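Local coordinates for protein NAD(P)H dehydrogenase (quinone) (Deinococcus radiodurans, PDB 1YDG) that catalyses the reduction of quinones to quinols by NADH or NADPH, as an FMN-dependent homotetrameric flavoprotein of the WrbA family, at residues B[12-17]-B[56-61]; B[40-45]-B[66-71]. All blocks are in the same frame, centred on the assembly; numbering follows the deposited sequence.

The two contacts illustrate how neighbouring parallel strands of one sheet hand their ends to different tasks. Contact 1 is buried: the loop leaving strand 8-13 packs on helix 56-64 and grips a sulfate, so its chemistry is backbone NH groups, hydroxyls and an indole face. Contact 2 is partly buried and pairs the end of strand 37-42 with a loop, where backbone pairing runs alongside an apolar patch and an outer salt bridge. Their centres are about 11 Å apart. The strands join them directly, through a probable hydrogen bond of 2.8 Å from Val43 N to Phe13 O, and Tyr14 OH of contact 1 reaches Glu45 OE2 of contact 2 at 2.5 Å, another probable hydrogen bond.

Contact 1. Residues B[12-17]-B[56-61]; sequences VFYSST and DAWKAN. With SO4 (sulfate ion), chain J.
Ser16 lies over one face of the Trp58 indole, its CB 3.9 Å from the centroid of the five-membered ring and almost on the ring normal, a CH-pi contact. Trp58 CG is anti to the backbone N (chi1 -161°); the far end of the indole reaches Tyr14, whose OH approaches Trp58 CZ2 obliquely at 3.6 Å. The Tyr14 and Trp58 side chains cross at about a right angle, and Trp58 NE1 and Tyr14 OH both bond to Glu45 OE2. An alanine in place of Trp58 would probably leave Ser16 CB without the ring beneath it and Glu45 without one of its donors. The carbonyl of Ser16 turns toward the helix, where Trp58 CA makes a C-H...O contact with Ser16 O at 3.4 Å. Asn61 ND2 gives the same oxygen a weak hydrogen bond of 3.1 Å.

Thr17 divides its branches between two partners. Its OG1, set between the backbone N and the carbonyl carbon (chi1 49°), donates to sulfate O1 at 2.6 Å, while CG2 packs against Ala57 CB at 4.0 Å. Ser15 OG donates to sulfate O4 at 2.7 Å, and Thr17 N points almost straight at O3, 2.9 Å away. Gly20 N and Thr19 N also bond to the anion. Ser15, Ser16 and Thr17 bind FMN, so the sulfate, probably from the crystallisation liquor, probably occupies the place of the FMN phosphate, which the equivalent loop binds in flavodoxins.

The loop thus runs from the end of strand 8-13 between the sulfate and helix 56-64, with helix 49-52 meeting the indole through Val51 and Ile52, and strand 81-89 touching Ser16 through Arg89.

Contact 2. Residues B[40-45]-B[66-71]; sequences LLKVRE and KDVPEA
A single parallel beta bridge, Lys42 opposite Glu70, adds a short piece of loop to strand 37-42 of the flavodoxin-like sheet, on the side away from strand 8-13. Two backbone bonds make it: Lys42 N donates to Pro69 O at 2.8 Å, and Ala71 N returns to Lys42 O at 2.7 Å.

Side chains fill both sides of the bridge. Leu41 CB meets Ala71 CB at 3.8 Å, while Leu41 CD2 lies 4.0 Å from Pro69 CB, those two side chains crossing at about a right angle. Val68 CG1 packs at 4.3 Å from Leu40 CG, and it also lies beside Lys42 CB. Lys42 CG sits between the backbone N and the carbonyl carbon (chi1 71°), and the extended chain beyond it follows the loop, its CD and CE passing Val68 O. Lys42 NZ makes a weak hydrogen bond of 3.0 Å to Val68 O, but its stronger partner is Met65 O, so one lysine ties together two carbonyls of the loop.

Farther out, Arg44 takes Glu70 side-on, NE and NH2 both donating to the one oxygen OE1, with NE at 2.7 Å. The guanidinium and carboxylate planes stand 65° apart. OE1 lies in the guanidinium plane, yet NE meets it from above the carboxylate plane. A water bridges Arg44 N and Ala71 O.

The loop, leading to helix 73-78, lies along the edge of strand 37-42, the outer strand of the largely parallel sheet. Ala71, beside Leu41, touches Phe100 of helix 95-102, while Leu40 and Val68 meet Ala24 and Tyr21 of helix 19-33, in keeping with the alpha-beta-alpha sandwich of the flavodoxin-like fold.

Contact 1. Residues B[12-17]-B[56-61]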
loop_
_atom_site.group_PDB
_atom_site.type_symbol
_atom_site.label_atom_id
_atom_site.label_comp_id
_atom_site.label_asym_id
_atom_site.label_seq_id
_atom_site.Cartn_x
_atom_site.Cartn_y
_atom_site.Cartn_z
ATOM N N VAL B 12 -1.291 16.298 -15.554
ATOM C CA VAL B 12 -0.467 17.025 -14.585
ATOM C C VAL B 12 0.723 16.126 -14.247
ATOM O O VAL B 12 0.551 14.982 -13.778
ATOM C CB VAL B 12 -1.236 17.377 -13.289
ATOM C CG1 VAL B 12 -0.337 18.118 -12.308
ATOM C CG2 VAL B 12 -2.459 18.198 -13.597
ATOM N N PHE B 13 1.920 16.610 -14.557
ATOM C CA PHE B 13 3.124 15.798 -14.443
ATOM C C PHE B 13 4.239 16.597 -13.797
ATOM O O PHE B 13 4.365 17.818 -14.010
ATOM C CB PHE B 13 3.567 15.273 -15.817
ATOM C CG PHE B 13 4.235 16.315 -16.670
ATOM C CD1 PHE B 13 5.623 16.413 -16.706
ATOM C CD2 PHE B 13 3.476 17.225 -17.382
ATOM C CE1 PHE B 13 6.240 17.380 -17.452
ATOM C CE2 PHE B 13 4.090 18.213 -18.141
ATOM C CZ PHE B 13 5.466 18.296 -18.175
ATOM N N TYR B 14 5.006 15.919 -12.952
ATOM C CA TYR B 14 6.294 16.418 -12.520
ATOM C C TYR B 14 7.387 15.674 -13.282
ATOM O O TYR B 14 7.279 14.463 -13.512
ATOM C CB TYR B 14 6.525 16.267 -11.008
ATOM C CG TYR B 14 7.896 16.783 -10.682
ATOM C CD1 TYR B 14 8.168 18.138 -10.751
ATOM C CD2 TYR B 14 8.957 15.906 -10.467
ATOM C CE1 TYR B 14 9.463 18.624 -10.530
ATOM C CE2 TYR B 14 10.259 16.373 -10.267
ATOM C CZ TYR B 14 10.497 17.739 -10.298
ATOM O OH TYR B 14 11.757 18.212 -10.107
ATOM N N SER B 15 8.436 16.395 -13.667
ATOM C CA SER B 15 9.604 15.800 -14.308
ATOM C C SER B 15 10.853 16.596 -13.925
ATOM O O SER B 15 10.884 17.827 -14.098
ATOM C CB SER B 15 9.430 15.784 -15.834
ATOM O OG SER B 15 10.505 15.086 -16.451
ATOM N N SER B 16 11.874 15.914 -13.389
ATOM C CA SER B 16 13.176 16.537 -13.216
ATOM C C SER B 16 13.978 16.444 -14.514
ATOM O O SER B 16 14.397 17.452 -15.076
ATOM C CB SER B 16 13.983 15.860 -12.110
ATOM O OG SER B 16 13.344 15.946 -10.863
ATOM N N THR B 17 14.208 15.217 -14.966
ATOM C CA THR B 17 15.210 14.950 -15.998
ATOM C C THR B 17 14.636 14.594 -17.364
ATOM O O THR B 17 15.351 14.086 -18.226
ATOM C CB THR B 17 16.211 13.877 -15.505
ATOM O OG1 THR B 17 15.511 12.738 -14.967
ATOM C CG2 THR B 17 17.108 14.459 -14.412
ATOM N N ASP B 56 22.926 18.258 -15.533
ATOM C CA ASP B 56 22.650 18.701 -16.893
ATOM C C ASP B 56 21.233 18.397 -17.374
ATOM O O ASP B 56 20.590 19.246 -17.967
ATOM C CB ASP B 56 23.621 18.035 -17.870
ATOM C CG ASP B 56 23.277 18.329 -19.317
ATOM O OD1 ASP B 56 23.249 17.361 -20.121
ATOM O OD2 ASP B 56 23.030 19.525 -19.628
ATOM N N ALA B 57 20.762 17.173 -17.162
ATOM C CA ALA B 57 19.457 16.780 -17.721
ATOM C C ALA B 57 18.330 17.493 -17.002
ATOM O O ALA B 57 17.286 17.707 -17.590
ATOM C CB ALA B 57 19.262 15.258 -17.690
ATOM N N TRP B 58 18.558 17.884 -15.744
ATOM C CA TRP B 58 17.575 18.647 -14.968
ATOM C C TRP B 58 17.478 20.088 -15.465
ATOM O O TRP B 58 16.391 20.566 -15.790
ATOM C CB TRP B 58 17.916 18.612 -13.479
ATOM C CG TRP B 58 16.773 18.968 -12.549
ATOM C CD1 TRP B 58 15.575 19.561 -12.874
ATOM C CD2 TRP B 58 16.749 18.784 -11.129
ATOM N NE1 TRP B 58 14.808 19.722 -11.745
ATOM C CE2 TRP B 58 15.503 19.269 -10.660
ATOM C CE3 TRP B 58 17.662 18.275 -10.207
ATOM C CZ2 TRP B 58 15.146 19.240 -9.305
ATOM C CZ3 TRP B 58 17.297 18.233 -8.853
ATOM C CH2 TRP B 58 16.051 18.720 -8.421
ATOM N N LYS B 59 18.614 20.778 -15.542
ATOM C CA LYS B 59 18.645 22.113 -16.151
ATOM C C LYS B 59 18.060 22.121 -17.541
ATOM O O LYS B 59 17.264 22.995 -17.865
ATOM C CB LYS B 59 20.058 22.670 -16.251
ATOM C CG LYS B 59 20.546 23.279 -14.981
ATOM C CD LYS B 59 21.851 23.993 -15.184
ATOM C CE LYS B 59 21.649 25.472 -15.355
ATOM N NZ LYS B 59 22.940 26.083 -15.729
ATOM N N ALA B 60 18.470 21.153 -18.359
ATOM C CA ALA B 60 18.021 21.088 -19.742
ATOM C C ALA B 60 16.513 20.910 -19.802
ATOM O O ALA B 60 15.837 21.568 -20.593
ATOM C CB ALA B 60 18.707 19.960 -20.464
ATOM N N ASN B 61 15.980 20.037 -18.947
ATOM C CA ASN B 61 14.553 19.727 -18.993
ATOM C C ASN B 61 13.715 20.897 -18.555
ATOM O O ASN B 61 12.672 21.157 -19.129
ATOM C CB ASN B 61 14.208 18.506 -18.146
ATOM C CG ASN B 61 12.746 18.125 -18.255
ATOM O OD1 ASN B 61 12.221 17.911 -19.356
ATOM N ND2 ASN B 61 12.083 18.017 -17.113
HETATM S S SO4 J . 12.081 12.292 -14.698
HETATM O O1 SO4 J . 13.060 12.252 -15.786
HETATM O O2 SO4 J . 11.890 10.964 -14.154
HETATM O O3 SO4 J . 12.600 13.203 -13.678
HETATM O O4 SO4 J . 10.796 12.745 -15.216
HETATM O O HOH W 1 16.889 16.495 -20.011
#

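Contact 2. Residues B[40-45]-B[66-71]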
loop_
_atom_site.group_PDB
_atom_site.type_symbol
_atom_site.label_atom_id
_atom_site.label_comp_id
_atom_site.label_asym_id
_atom_site.label_seq_id
_atom_site.Cartn_x
_atom_site.Cartn_y
_atom_site.Cartn_z
ATOM N N LEU B 40 -1.808 19.963 -21.120
ATOM C CA LEU B 40 -0.561 19.446 -20.596
ATOM C C LEU B 40 0.026 20.484 -19.653
ATOM O O LEU B 40 0.309 21.609 -20.065
ATOM C CB LEU B 40 0.400 19.189 -21.750
ATOM C CG LEU B 40 1.827 18.737 -21.454
ATOM C CD1 LEU B 40 1.784 17.437 -20.722
ATOM C CD2 LEU B 40 2.596 18.594 -22.766
ATOM N N LEU B 41 0.215 20.092 -18.398
ATOM C CA LEU B 41 0.513 21.009 -17.295
ATOM C C LEU B 41 1.646 20.469 -16.445
ATOM O O LEU B 41 1.597 19.338 -15.946
ATOM C CB LEU B 41 -0.727 21.173 -16.416
ATOM C CG LEU B 41 -1.978 21.668 -17.141
ATOM C CD1 LEU B 41 -3.204 21.275 -16.352
ATOM C CD2 LEU B 41 -1.917 23.163 -17.363
ATOM N N LYS B 42 2.667 21.282 -16.241
ATOM C CA LYS B 42 3.797 20.852 -15.419
ATOM C C LYS B 42 3.592 21.249 -13.965
ATOM O O LYS B 42 2.985 22.293 -13.638
ATOM C CB LYS B 42 5.117 21.418 -15.971
ATOM C CG LYS B 42 5.285 22.902 -15.766
ATOM C CD LYS B 42 6.526 23.479 -16.429
ATOM C CE LYS B 42 6.606 24.999 -16.170
ATOM N NZ LYS B 42 7.335 25.742 -17.247
ATOM N N VAL B 43 4.126 20.421 -13.079
ATOM C CA VAL B 43 4.122 20.714 -11.662
ATOM C C VAL B 43 5.273 21.680 -11.348
ATOM O O VAL B 43 6.424 21.444 -11.707
ATOM C CB VAL B 43 4.242 19.407 -10.808
ATOM C CG1 VAL B 43 4.492 19.721 -9.344
ATOM C CG2 VAL B 43 2.995 18.531 -10.949
ATOM N N ARG B 44 4.947 22.735 -10.622
ATOM C CA ARG B 44 5.925 23.720 -10.171
ATOM C C ARG B 44 7.139 23.071 -9.520
ATOM O O ARG B 44 7.023 22.186 -8.652
ATOM C CB ARG B 44 5.307 24.710 -9.178
ATOM C CG ARG B 44 6.241 25.843 -8.820
ATOM C CD ARG B 44 5.716 26.742 -7.730
ATOM N NE ARG B 44 4.662 27.604 -8.249
ATOM C CZ ARG B 44 4.247 28.733 -7.671
ATOM N NH1 ARG B 44 4.777 29.149 -6.515
ATOM N NH2 ARG B 44 3.272 29.448 -8.244
ATOM N N GLU B 45 8.300 23.547 -9.952
ATOM C CA GLU B 45 9.573 23.097 -9.446
ATOM C C GLU B 45 9.884 23.844 -8.168
ATOM O O GLU B 45 9.876 25.077 -8.128
ATOM C CB GLU B 45 10.662 23.343 -10.506
ATOM C CG GLU B 45 12.034 22.947 -10.084
ATOM C CD GLU B 45 12.093 21.484 -9.710
ATOM O OE1 GLU B 45 12.046 21.189 -8.501
ATOM O OE2 GLU B 45 12.114 20.654 -10.627
ATOM N N LYS B 66 9.808 25.091 -20.762
ATOM C CA LYS B 66 9.547 26.502 -20.436
ATOM C C LYS B 66 8.161 27.027 -20.842
ATOM O O LYS B 66 7.549 27.814 -20.111
ATOM C CB LYS B 66 10.636 27.395 -21.048
ATOM C CG LYS B 66 10.513 28.897 -20.679
ATOM C CD LYS B 66 11.803 29.659 -21.026
ATOM C CE LYS B 66 11.584 31.176 -21.104
ATOM N NZ LYS B 66 12.612 31.846 -21.994
ATOM N N ASP B 67 7.680 26.570 -21.992
ATOM C CA ASP B 67 6.429 27.039 -22.577
ATOM C C ASP B 67 5.235 26.223 -22.076
ATOM O O ASP B 67 4.089 26.563 -22.356
ATOM C CB ASP B 67 6.519 26.958 -24.110
ATOM C CG ASP B 67 7.635 27.841 -24.679
ATOM O OD1 ASP B 67 8.446 27.362 -25.514
ATOM O OD2 ASP B 67 7.712 29.004 -24.255
ATOM N N VAL B 68 5.507 25.153 -21.332
ATOM C CA VAL B 68 4.453 24.326 -20.744
ATOM C C VAL B 68 3.890 25.033 -19.517
ATOM O O VAL B 68 4.624 25.351 -18.574
ATOM C CB VAL B 68 4.966 22.901 -20.367
ATOM C CG1 VAL B 68 3.870 22.061 -19.719
ATOM C CG2 VAL B 68 5.466 22.178 -21.592
ATOM N N PRO B 69 2.577 25.258 -19.501
ATOM C CA PRO B 69 1.986 25.914 -18.346
ATOM C C PRO B 69 2.112 25.143 -17.039
ATOM O O PRO B 69 2.109 23.916 -17.027
ATOM C CB PRO B 69 0.504 26.048 -18.718
ATOM C CG PRO B 69 0.400 25.757 -20.134
ATOM C CD PRO B 69 1.574 24.921 -20.522
ATOM N N GLU B 70 2.211 25.897 -15.952
ATOM C CA GLU B 70 2.287 25.369 -14.619
ATOM C C GLU B 70 0.881 25.044 -14.079
ATOM O O GLU B 70 -0.059 25.841 -14.195
ATOM C CB GLU B 70 2.966 26.393 -13.744
ATOM C CG GLU B 70 3.248 25.969 -12.356
ATOM C CD GLU B 70 3.978 27.056 -11.571
ATOM O OE1 GLU B 70 3.365 27.586 -10.643
ATOM O OE2 GLU B 70 5.137 27.383 -11.913
ATOM N N ALA B 71 0.758 23.855 -13.497
ATOM C CA ALA B 71 -0.511 23.364 -12.986
ATOM C C ALA B 71 -0.972 24.156 -11.766
ATOM O O ALA B 71 -0.182 24.487 -10.876
ATOM C CB ALA B 71 -0.408 21.866 -12.655
HETATM O O HOH W 2 2.046 23.209 -9.986
#